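Local coordinates for histone acetyltransferase HPA2 and related acetyltransferases (Corynebacterium glutamicum ATCC 13032, PDB 2QEC), which probably transfers acyl groups, most likely acetyl from acetyl-CoA, to a substrate not yet identified, as a member of the GCN5-related N-acetyltransferase (GNAT) family, at residues V6-I17 / I63-I73; G155-T164 / T190-A200. The protein carries 1 engineered substitution. All coordinates share one frame; numbering follows the deposited sequence. Where two conformers were deposited one is given.

Interaction 1 of 2, residues V6-I17 / I63-I73. With EDO (1,2-ethanediol), chain H; EDO (1,2-ethanediol), chain C.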
loop_
_atom_site.group_PDB
_atom_site.type_symbol
_atom_site.label_atom_id
_atom_site.label_comp_id
_atom_site.label_asym_id
_atom_site.label_seq_id
_atom_site.Cartn_x
_atom_site.Cartn_y
_atom_site.Cartn_z
ATOM N N VAL A 6 14.637 20.026 15.857
ATOM C CA VAL A 6 13.367 19.361 16.088
ATOM C C VAL A 6 13.412 18.518 17.347
ATOM O O VAL A 6 14.328 17.741 17.542
ATOM C CB VAL A 6 12.938 18.542 14.846
ATOM C CG1 VAL A 6 11.577 17.848 15.102
ATOM C CG2 VAL A 6 12.809 19.448 13.610
ATOM N N LEU A 7 12.404 18.698 18.207
ATOM C CA LEU A 7 12.216 17.959 19.450
ATOM C C LEU A 7 10.726 17.707 19.720
ATOM O O LEU A 7 9.836 18.379 19.143
ATOM C CB LEU A 7 12.766 18.703 20.651
ATOM C CG LEU A 7 14.269 19.019 20.668
ATOM C CD1 LEU A 7 14.588 20.032 21.738
ATOM C CD2 LEU A 7 15.078 17.789 20.913
ATOM N N PRO A 8 10.452 16.740 20.593
ATOM C CA PRO A 8 9.061 16.575 21.026
ATOM C C PRO A 8 8.555 17.823 21.726
ATOM O O PRO A 8 9.326 18.539 22.399
ATOM C CB PRO A 8 9.137 15.362 21.983
ATOM C CG PRO A 8 10.388 14.617 21.570
ATOM C CD PRO A 8 11.334 15.718 21.209
ATOM N N ALA A 9 7.258 18.096 21.533
ATOM C CA ALA A 9 6.581 19.202 22.192
ATOM C C ALA A 9 6.399 18.895 23.658
ATOM O O ALA A 9 6.333 17.740 24.058
ATOM C CB ALA A 9 5.222 19.438 21.566
ATOM N N THR A 10 6.256 19.954 24.445
ATOM C CA THR A 10 5.839 19.832 25.820
ATOM C C THR A 10 4.488 20.540 25.941
ATOM O O THR A 10 4.049 21.274 25.041
ATOM C CB THR A 10 6.842 20.469 26.809
ATOM O OG1 THR A 10 6.781 21.867 26.666
ATOM C CG2 THR A 10 8.234 20.042 26.527
ATOM N N GLN A 11 3.798 20.278 27.033
ATOM C CA GLN A 11 2.455 20.811 27.205
ATOM C C GLN A 11 2.396 22.318 27.112
ATOM O O GLN A 11 1.465 22.860 26.526
ATOM C CB GLN A 11 1.850 20.345 28.523
ATOM C CG GLN A 11 0.340 20.241 28.447
ATOM C CD GLN A 11 -0.189 19.175 29.350
ATOM O OE1 GLN A 11 -0.192 19.331 30.575
ATOM N NE2 GLN A 11 -0.634 18.069 28.759
ATOM N N ALA A 12 3.413 22.979 27.641
ATOM C CA ALA A 12 3.511 24.460 27.634
ATOM C C ALA A 12 3.479 25.040 26.207
ATOM O O ALA A 12 3.110 26.211 25.991
ATOM C CB ALA A 12 4.768 24.871 28.294
ATOM N N ASP A 13 3.890 24.212 25.255
ATOM C CA ASP A 13 3.963 24.588 23.835
ATOM C C ASP A 13 2.639 24.471 23.083
ATOM O O ASP A 13 2.546 24.917 21.943
ATOM C CB ASP A 13 4.959 23.683 23.084
ATOM C CG ASP A 13 6.382 23.723 23.678
ATOM O OD1 ASP A 13 6.877 24.819 23.950
ATOM O OD2 ASP A 13 7.015 22.674 23.793
ATOM N N PHE A 14 1.631 23.845 23.672
ATOM C CA PHE A 14 0.408 23.552 22.913
ATOM C C PHE A 14 -0.308 24.802 22.334
ATOM O O PHE A 14 -0.703 24.767 21.173
ATOM C CB PHE A 14 -0.567 22.655 23.700
ATOM C CG PHE A 14 -0.081 21.224 23.923
ATOM C CD1 PHE A 14 1.116 20.744 23.377
ATOM C CD2 PHE A 14 -0.853 20.347 24.664
ATOM C CE1 PHE A 14 1.516 19.449 23.577
ATOM C CE2 PHE A 14 -0.436 19.044 24.877
ATOM C CZ PHE A 14 0.759 18.596 24.329
ATOM N N PRO A 15 -0.484 25.900 23.116
ATOM C CA PRO A 15 -1.062 27.090 22.487
ATOM C C PRO A 15 -0.388 27.568 21.203
ATOM O O PRO A 15 -1.075 27.880 20.230
ATOM C CB PRO A 15 -0.974 28.141 23.586
ATOM C CG PRO A 15 -1.069 27.372 24.818
ATOM C CD PRO A 15 -0.303 26.109 24.551
ATOM N N LYS A 16 0.940 27.621 21.188
ATOM C CA LYS A 16 1.666 28.104 20.018
ATOM C C LYS A 16 1.545 27.114 18.887
ATOM O O LYS A 16 1.448 27.455 17.707
ATOM C CB LYS A 16 3.146 28.318 20.371
ATOM C CG LYS A 16 3.994 28.781 19.194
ATOM C CD LYS A 16 3.705 30.244 18.852
ATOM C CE LYS A 16 4.314 30.610 17.501
ATOM N NZ LYS A 16 5.791 30.444 17.589
ATOM N N ILE A 17 1.570 25.868 19.250
ATOM C CA ILE A 17 1.412 24.779 18.261
ATOM C C ILE A 17 0.074 24.957 17.493
ATOM O O ILE A 17 0.038 24.941 16.257
ATOM C CB ILE A 17 1.513 23.443 18.970
ATOM C CG1 ILE A 17 2.980 23.107 19.258
ATOM C CG2 ILE A 17 0.931 22.321 18.145
ATOM C CD1 ILE A 17 3.164 21.948 20.130
ATOM N N ILE A 63 4.078 14.604 18.710
ATOM C CA ILE A 63 4.043 15.980 18.287
ATOM C C ILE A 63 5.469 16.496 18.307
ATOM O O ILE A 63 6.125 16.486 19.355
ATOM C CB ILE A 63 3.170 16.825 19.241
ATOM C CG1 ILE A 63 1.774 16.205 19.375
ATOM C CG2 ILE A 63 3.096 18.292 18.772
ATOM C CD1 ILE A 63 0.947 16.850 20.535
ATOM N N ASP A 64 5.968 16.850 17.130
ATOM C CA ASP A 64 7.317 17.409 16.981
ATOM C C ASP A 64 7.204 18.902 16.726
ATOM O O ASP A 64 6.301 19.357 16.011
ATOM C CB ASP A 64 8.038 16.732 15.823
ATOM C CG ASP A 64 8.337 15.267 16.079
ATOM O OD1 ASP A 64 8.385 14.833 17.269
ATOM O OD2 ASP A 64 8.605 14.572 15.068
ATOM N N VAL A 65 8.115 19.683 17.302
ATOM C CA VAL A 65 8.218 21.074 16.960
ATOM C C VAL A 65 9.613 21.391 16.454
ATOM O O VAL A 65 10.594 20.832 16.934
ATOM C CB VAL A 65 7.948 22.050 18.161
ATOM C CG1 VAL A 65 6.512 22.012 18.540
ATOM C CG2 VAL A 65 8.811 21.741 19.375
ATOM N N ALA A 66 9.665 22.358 15.539
ATOM C CA ALA A 66 10.892 22.957 15.028
ATOM C C ALA A 66 10.983 24.362 15.583
ATOM O O ALA A 66 9.997 25.080 15.534
ATOM C CB ALA A 66 10.805 23.027 13.526
ATOM N N ARG A 67 12.159 24.762 16.045
ATOM C CA ARG A 67 12.381 26.072 16.564
ATOM C C ARG A 67 13.478 26.705 15.755
ATOM O O ARG A 67 14.418 26.008 15.316
ATOM C CB ARG A 67 12.775 26.012 18.045
ATOM C CG ARG A 67 11.655 25.448 18.983
ATOM C CD ARG A 67 12.111 25.491 20.433
ATOM N NE ARG A 67 11.028 25.164 21.368
ATOM C CZ ARG A 67 10.756 23.942 21.819
ATOM N NH1 ARG A 67 11.488 22.890 21.460
ATOM N NH2 ARG A 67 9.740 23.775 22.652
ATOM N N ASP A 68 13.387 28.019 15.608
ATOM C CA ASP A 68 14.438 28.767 14.951
ATOM C C ASP A 68 15.526 29.171 15.953
ATOM O O ASP A 68 15.473 28.799 17.133
ATOM C CB ASP A 68 13.850 29.932 14.156
ATOM C CG ASP A 68 13.195 30.982 15.006
ATOM O OD1 ASP A 68 13.413 31.060 16.211
ATOM O OD2 ASP A 68 12.472 31.780 14.425
ATOM N N SER A 69 16.510 29.935 15.487
ATOM C CA SER A 69 17.675 30.272 16.314
ATOM C C SER A 69 17.305 31.271 17.388
ATOM O O SER A 69 18.029 31.423 18.347
ATOM C CB SER A 69 18.816 30.821 15.443
ATOM O OG SER A 69 18.482 32.095 14.947
ATOM N N GLU A 70 16.169 31.946 17.229
ATOM C CA GLU A 70 15.633 32.841 18.262
ATOM C C GLU A 70 14.736 32.107 19.328
ATOM O O GLU A 70 14.210 32.732 20.239
ATOM C CB GLU A 70 14.872 33.967 17.578
ATOM C CG GLU A 70 15.728 34.721 16.519
ATOM C CD GLU A 70 15.504 34.257 15.032
ATOM O OE1 GLU A 70 15.223 33.058 14.724
ATOM O OE2 GLU A 70 15.620 35.133 14.143
ATOM N N GLY A 71 14.594 30.795 19.192
ATOM C CA GLY A 71 13.871 29.943 20.167
ATOM C C GLY A 71 12.373 29.764 19.942
ATOM O O GLY A 71 11.695 29.143 20.762
ATOM N N GLU A 72 11.848 30.321 18.856
ATOM C CA GLU A 72 10.406 30.263 18.631
ATOM C C GLU A 72 10.053 29.072 17.779
ATOM O O GLU A 72 10.814 28.664 16.906
ATOM C CB GLU A 72 9.859 31.554 17.997
ATOM C CG GLU A 72 10.110 32.839 18.795
ATOM C CD GLU A 72 9.139 33.112 19.975
ATOM O OE1 GLU A 72 8.025 32.531 20.022
ATOM O OE2 GLU A 72 9.517 33.932 20.871
ATOM N N ILE A 73 8.866 28.540 18.046
ATOM C CA ILE A 73 8.331 27.422 17.297
ATOM C C ILE A 73 7.890 27.946 15.941
ATOM O O ILE A 73 7.141 28.935 15.847
ATOM C CB ILE A 73 7.164 26.738 18.052
ATOM C CG1 ILE A 73 7.701 26.049 19.322
ATOM C CG2 ILE A 73 6.421 25.773 17.141
ATOM C CD1 ILE A 73 6.635 25.736 20.345
HETATM C C1 EDO H . 6.920 13.885 19.868
HETATM O O1 EDO H . 8.018 13.185 19.368
HETATM C C2 EDO H . 6.236 13.284 21.074
HETATM O O2 EDO H . 5.074 14.060 21.356
HETATM C C1 EDO C . 3.400 15.818 23.171
HETATM O O1 EDO C . 4.829 15.840 23.009
HETATM C C2 EDO C . 3.015 14.830 24.275
HETATM O O2 EDO C . 2.595 15.537 25.444
HETATM O O HOH W 1 10.259 20.795 23.120
HETATM O O HOH W 2 7.424 30.022 20.121
#
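D13 and R67 meet across the contact, where D13 OD2 forms a salt bridge with R67 NH2 at 3.2 Å. The arginine chain runs extended from CG to NE, and its guanidinium lies with one face over V65 CG2 of its own strand and its edge toward the carboxylate, the two planes 61° apart. Three residues on, in helix 14-25, K16 bends at chi2 (73°) and chi4 (-62°), which brings NZ to 2.7 Å from I73 O, in the carbonyl plane on a lone pair. Beneath these polar groups, I17 CD1 touches both V65 CG1 and I63 CG2, and A9 CB sits 3.7 Å from I63 CG2.

The second shell fixes the first. T10 N and T10 OG1 both bind D13 OD2, from the same face of its plane, while a water joins R67 NH1 to P8 O. At the base, L7 and V65 form an antiparallel hydrogen-bonded pair, V65 N to L7 O at 2.8 Å; on the face carrying V6 and A66, helix 142-154 packs against V6. With T10's two hydrogen bonds and R67's charge at one oxygen, D13 is probably kept ionised, tying the turn before helix 14-25 to strand 61-67, next to the outermost strand.

Interaction 2 of 2, residues G155-T164 / T190-A200. With EDO (1,2-ethanediol), chain F; EDO (1,2-ethanediol), chain J; EDO (1,2-ethanediol), chain E.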
loop_
_atom_site.group_PDB
_atom_site.type_symbol
_atom_site.label_atom_id
_atom_site.label_comp_id
_atom_site.label_asym_id
_atom_site.label_seq_id
_atom_site.Cartn_x
_atom_site.Cartn_y
_atom_site.Cartn_z
ATOM N N GLY A 155 12.507 4.706 11.622
ATOM C CA GLY A 155 13.539 3.685 11.340
ATOM C C GLY A 155 13.147 2.673 10.305
ATOM O O GLY A 155 12.880 3.032 9.177
ATOM N N ASP A 156 13.102 1.407 10.718
ATOM C CA ASP A 156 12.715 0.254 9.879
ATOM C C ASP A 156 11.248 0.113 9.577
ATOM O O ASP A 156 10.871 -0.798 8.808
ATOM C CB ASP A 156 13.122 -1.063 10.576
ATOM C CG ASP A 156 14.538 -1.397 10.358
ATOM O OD1 ASP A 156 15.198 -0.563 9.675
ATOM O OD2 ASP A 156 14.990 -2.472 10.857
ATOM N N GLU A 157 10.420 0.928 10.221
ATOM C CA GLU A 157 9.004 0.800 10.087
ATOM C C GLU A 157 8.504 1.643 8.897
ATOM O O GLU A 157 9.167 2.585 8.436
ATOM C CB GLU A 157 8.330 1.172 11.422
ATOM C CG GLU A 157 8.772 0.231 12.582
ATOM C CD GLU A 157 8.420 0.708 13.985
ATOM O OE1 GLU A 157 8.265 1.926 14.246
ATOM O OE2 GLU A 157 8.365 -0.165 14.885
ATOM N N ALA A 158 7.297 1.328 8.475
ATOM C CA ALA A 158 6.592 1.975 7.370
ATOM C C ALA A 158 5.947 3.311 7.778
ATOM O O ALA A 158 5.610 3.532 8.929
ATOM C CB ALA A 158 5.542 1.035 6.847
ATOM N N ILE A 159 5.770 4.177 6.790
ATOM C CA ILE A 159 5.090 5.441 6.958
ATOM C C ILE A 159 4.066 5.623 5.807
ATOM O O ILE A 159 4.396 5.422 4.651
ATOM C CB ILE A 159 6.074 6.600 6.916
ATOM C CG1 ILE A 159 7.274 6.328 7.834
ATOM C CG2 ILE A 159 5.351 7.908 7.332
ATOM C CD1 ILE A 159 8.325 7.494 7.881
ATOM N N TYR A 160 2.847 6.037 6.168
ATOM C CA TYR A 160 1.796 6.503 5.242
ATOM C C TYR A 160 1.600 8.029 5.357
ATOM O O TYR A 160 1.696 8.581 6.438
ATOM C CB TYR A 160 0.479 5.752 5.583
ATOM C CG TYR A 160 -0.747 6.139 4.773
ATOM C CD1 TYR A 160 -0.965 5.629 3.529
ATOM C CD2 TYR A 160 -1.660 7.080 5.260
ATOM C CE1 TYR A 160 -2.096 6.004 2.764
ATOM C CE2 TYR A 160 -2.775 7.473 4.509
ATOM C CZ TYR A 160 -2.991 6.890 3.252
ATOM O OH TYR A 160 -4.085 7.243 2.484
ATOM N N LEU A 161 1.377 8.696 4.229
ATOM C CA LEU A 161 0.928 10.046 4.188
ATOM C C LEU A 161 0.084 10.273 2.928
ATOM O O LEU A 161 0.000 9.440 2.035
ATOM C CB LEU A 161 2.117 11.039 4.255
ATOM C CG LEU A 161 3.204 10.940 3.169
ATOM C CD1 LEU A 161 2.757 11.574 1.844
ATOM C CD2 LEU A 161 4.449 11.613 3.636
ATOM N N GLU A 162 -0.573 11.421 2.876
ATOM C CA GLU A 162 -1.373 11.834 1.726
ATOM C C GLU A 162 -0.880 13.160 1.255
ATOM O O GLU A 162 -1.036 14.147 1.971
ATOM C CB GLU A 162 -2.822 11.899 2.151
ATOM C CG GLU A 162 -3.397 10.479 2.300
ATOM C CD GLU A 162 -4.657 10.398 3.156
ATOM O OE1 GLU A 162 -5.101 11.446 3.628
ATOM O OE2 GLU A 162 -5.226 9.283 3.310
ATOM N N ALA A 163 -0.239 13.200 0.089
ATOM C CA ALA A 163 0.396 14.445 -0.383
ATOM C C ALA A 163 -0.626 15.306 -1.125
ATOM O O ALA A 163 -1.420 14.808 -1.924
ATOM C CB ALA A 163 1.611 14.130 -1.270
ATOM N N THR A 164 -0.637 16.601 -0.837
ATOM C CA THR A 164 -1.654 17.498 -1.400
ATOM C C THR A 164 -1.291 18.219 -2.704
ATOM O O THR A 164 -2.160 18.901 -3.279
ATOM C CB THR A 164 -2.037 18.550 -0.388
ATOM O OG1 THR A 164 -0.843 19.213 0.057
ATOM C CG2 THR A 164 -2.751 17.908 0.808
ATOM N N THR A 190 -7.666 19.487 -5.086
ATOM C CA THR A 190 -6.797 18.462 -5.688
ATOM C C THR A 190 -6.960 17.115 -4.979
ATOM O O THR A 190 -6.905 17.046 -3.754
ATOM C CB THR A 190 -5.302 18.882 -5.690
ATOM O OG1 THR A 190 -5.192 20.259 -6.082
ATOM C CG2 THR A 190 -4.490 18.008 -6.664
ATOM N N PRO A 191 -7.223 16.042 -5.744
ATOM C CA PRO A 191 -7.135 14.737 -5.106
ATOM C C PRO A 191 -5.788 14.592 -4.388
ATOM O O PRO A 191 -4.760 15.149 -4.810
ATOM C CB PRO A 191 -7.316 13.750 -6.278
ATOM C CG PRO A 191 -8.126 14.523 -7.266
ATOM C CD PRO A 191 -7.660 15.950 -7.148
ATOM N N GLU A 192 -5.796 13.904 -3.260
ATOM C CA GLU A 192 -4.533 13.685 -2.551
ATOM C C GLU A 192 -3.874 12.415 -3.049
ATOM O O GLU A 192 -4.550 11.452 -3.373
ATOM C CB GLU A 192 -4.760 13.611 -1.063
ATOM C CG GLU A 192 -5.408 14.901 -0.530
ATOM C CD GLU A 192 -5.460 14.965 0.980
ATOM O OE1 GLU A 192 -5.844 13.953 1.594
ATOM O OE2 GLU A 192 -5.160 16.040 1.549
ATOM N N LEU A 193 -2.550 12.441 -3.132
ATOM C CA LEU A 193 -1.776 11.274 -3.553
ATOM C C LEU A 193 -1.289 10.533 -2.292
ATOM O O LEU A 193 -0.412 11.000 -1.588
ATOM C CB LEU A 193 -0.579 11.697 -4.410
ATOM C CG LEU A 193 0.272 10.503 -4.933
ATOM C CD1 LEU A 193 -0.542 9.507 -5.675
ATOM C CD2 LEU A 193 1.423 10.943 -5.777
ATOM N N ALA A 194 -1.911 9.392 -2.000
ATOM C CA ALA A 194 -1.477 8.511 -0.922
ATOM C C ALA A 194 -0.109 7.988 -1.269
ATOM O O ALA A 194 0.116 7.544 -2.409
ATOM C CB ALA A 194 -2.451 7.309 -0.818
HETATM N N MSE A 195 0.784 7.944 -0.283
HETATM C CA MSE A 195 2.140 7.438 -0.480
HETATM C C MSE A 195 2.573 6.572 0.703
HETATM O O MSE A 195 2.020 6.669 1.778
HETATM C CB MSE A 195 3.124 8.609 -0.634
HETATM C CG MSE A 195 2.691 9.618 -1.677
HETATM SE SE MSE A 195 4.017 10.912 -2.124
HETATM C CE MSE A 195 4.763 9.822 -3.301
ATOM N N TRP A 196 3.590 5.738 0.456
ATOM C CA TRP A 196 4.077 4.754 1.386
ATOM C C TRP A 196 5.586 4.751 1.391
ATOM O O TRP A 196 6.201 4.460 0.346
ATOM C CB TRP A 196 3.608 3.390 0.873
ATOM C CG TRP A 196 3.862 2.164 1.717
ATOM C CD1 TRP A 196 4.711 1.143 1.432
ATOM C CD2 TRP A 196 3.189 1.802 2.922
ATOM N NE1 TRP A 196 4.623 0.170 2.395
ATOM C CE2 TRP A 196 3.697 0.548 3.325
ATOM C CE3 TRP A 196 2.209 2.416 3.706
ATOM C CZ2 TRP A 196 3.252 -0.102 4.471
ATOM C CZ3 TRP A 196 1.771 1.771 4.857
ATOM C CH2 TRP A 196 2.282 0.527 5.224
ATOM N N LYS A 197 6.181 4.950 2.561
ATOM C CA LYS A 197 7.600 4.616 2.753
ATOM C C LYS A 197 7.675 3.207 3.333
ATOM O O LYS A 197 7.190 2.951 4.435
ATOM C CB LYS A 197 8.310 5.631 3.640
ATOM C CG LYS A 197 9.765 5.282 3.865
ATOM C CD LYS A 197 10.582 6.439 4.318
ATOM C CE LYS A 197 12.073 6.108 4.400
ATOM N NZ LYS A 197 12.418 4.807 5.088
ATOM N N PRO A 198 8.242 2.254 2.556
ATOM C CA PRO A 198 8.118 0.876 2.970
ATOM C C PRO A 198 8.942 0.510 4.190
ATOM O O PRO A 198 9.917 1.206 4.502
ATOM C CB PRO A 198 8.566 0.072 1.752
ATOM C CG PRO A 198 9.323 1.008 0.895
ATOM C CD PRO A 198 8.989 2.429 1.297
ATOM N N PRO A 199 8.557 -0.577 4.857
ATOM C CA PRO A 199 9.369 -1.081 5.940
ATOM C C PRO A 199 10.602 -1.741 5.354
ATOM O O PRO A 199 10.662 -1.975 4.153
ATOM C CB PRO A 199 8.438 -2.063 6.636
ATOM C CG PRO A 199 7.588 -2.602 5.538
ATOM C CD PRO A 199 7.359 -1.399 4.643
ATOM N N ALA A 200 11.603 -1.990 6.191
ATOM C CA ALA A 200 12.771 -2.702 5.766
ATOM C C ALA A 200 12.394 -4.084 5.283
ATOM O O ALA A 200 11.486 -4.707 5.814
ATOM C CB ALA A 200 13.757 -2.796 6.927
HETATM C C1 EDO F . 10.710 4.710 8.016
HETATM O O1 EDO F . 10.573 4.601 6.604
HETATM C C2 EDO F . 11.820 5.649 8.484
HETATM O O2 EDO F . 13.050 5.526 7.779
HETATM C C1 EDO J . 11.790 1.113 14.381
HETATM O O1 EDO J . 11.733 2.365 15.070
HETATM C C2 EDO J . 13.183 0.542 14.358
HETATM O O2 EDO J . 13.924 0.932 13.188
HETATM C C1 EDO E . 8.705 -6.644 5.574
HETATM O O1 EDO E . 9.850 -6.201 4.846
HETATM C C2 EDO E . 8.881 -6.159 6.990
HETATM O O2 EDO E . 7.633 -6.283 7.650
HETATM O O HOH W 3 11.719 1.905 6.470
HETATM O O HOH W 4 -2.503 15.559 3.538
HETATM O O HOH W 5 -1.473 15.556 -5.108
#
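A158 lays its methyl over one face of the W196 indole, CB standing 3.9 Å from the centroid of the six-membered ring in a CH-pi contact, and also touches P199 CD. This contact closes the packed part of an antiparallel pairing. I159, L161 and A163 exchange paired backbone hydrogen bonds with K197, M195 and L193, among them K197 N to I159 O at 2.8 Å.

On one face of the pair, L161 and selenomethionine M195 lie side by side, pointing the same way, with L161 CD1 3.9 Å from M195 CB. The leucine takes a rare first torsion (chi1 58°), its CG set between backbone N and carbonyl carbon, and the selenium reaches on to A163 CB. Y172 of helix 166-174 packs on all three. The other face carries Y160, whose CG is anti to the backbone N (chi1 177°); its ring passes A194 CB, and OH donates to E162 OE2, in the plane of the ring, at a very short 2.5 Å. W196 NE1 bonds P179 O of the second subunit, making this face part of the dimer interface.

Beyond A158, and at the far end, the contact is looser. Near G155, a water lies within bonding distance of G155 O and P198 O, though it may not serve both at once, and an ethanediol, probably from the crystallisation liquor, is modelled beside K197 NZ in a doubtful, very short contact. At the far end, T164 CG2 lies beside E192 OE2, and another water spans E162 O and, weakly, that same oxygen. E162 OE1 and E192 OE1 stand 3.3 Å apart with no hydrogen bond between them. Such proximity would be expected to raise the proton affinity of one or both acids, an effect that the tyrosine bond to E162, and the weak, long ion pair of E192 with R33, would partly offset.

Interactions 1 and 2 show how one mixed sheet can be assembled from chain segments distant in sequence. Their centres are 24 Å apart, on opposite sides of the chain's centre, and their nearest atoms stay about 10 Å apart. Interaction 1 pairs the outermost strand 5-8 with 61-67; strands 73-80 and 126-133 then intervene before 159-163 and 192-197 of interaction 2, with 178-183 beyond them. Along the chain they come in series, the first closing before the second opens. Helix 142-154 packs on both, touching V6 in one and I159 in the other. No other chain of the assembly touches interaction 1, whereas interaction 2 also meets the second subunit.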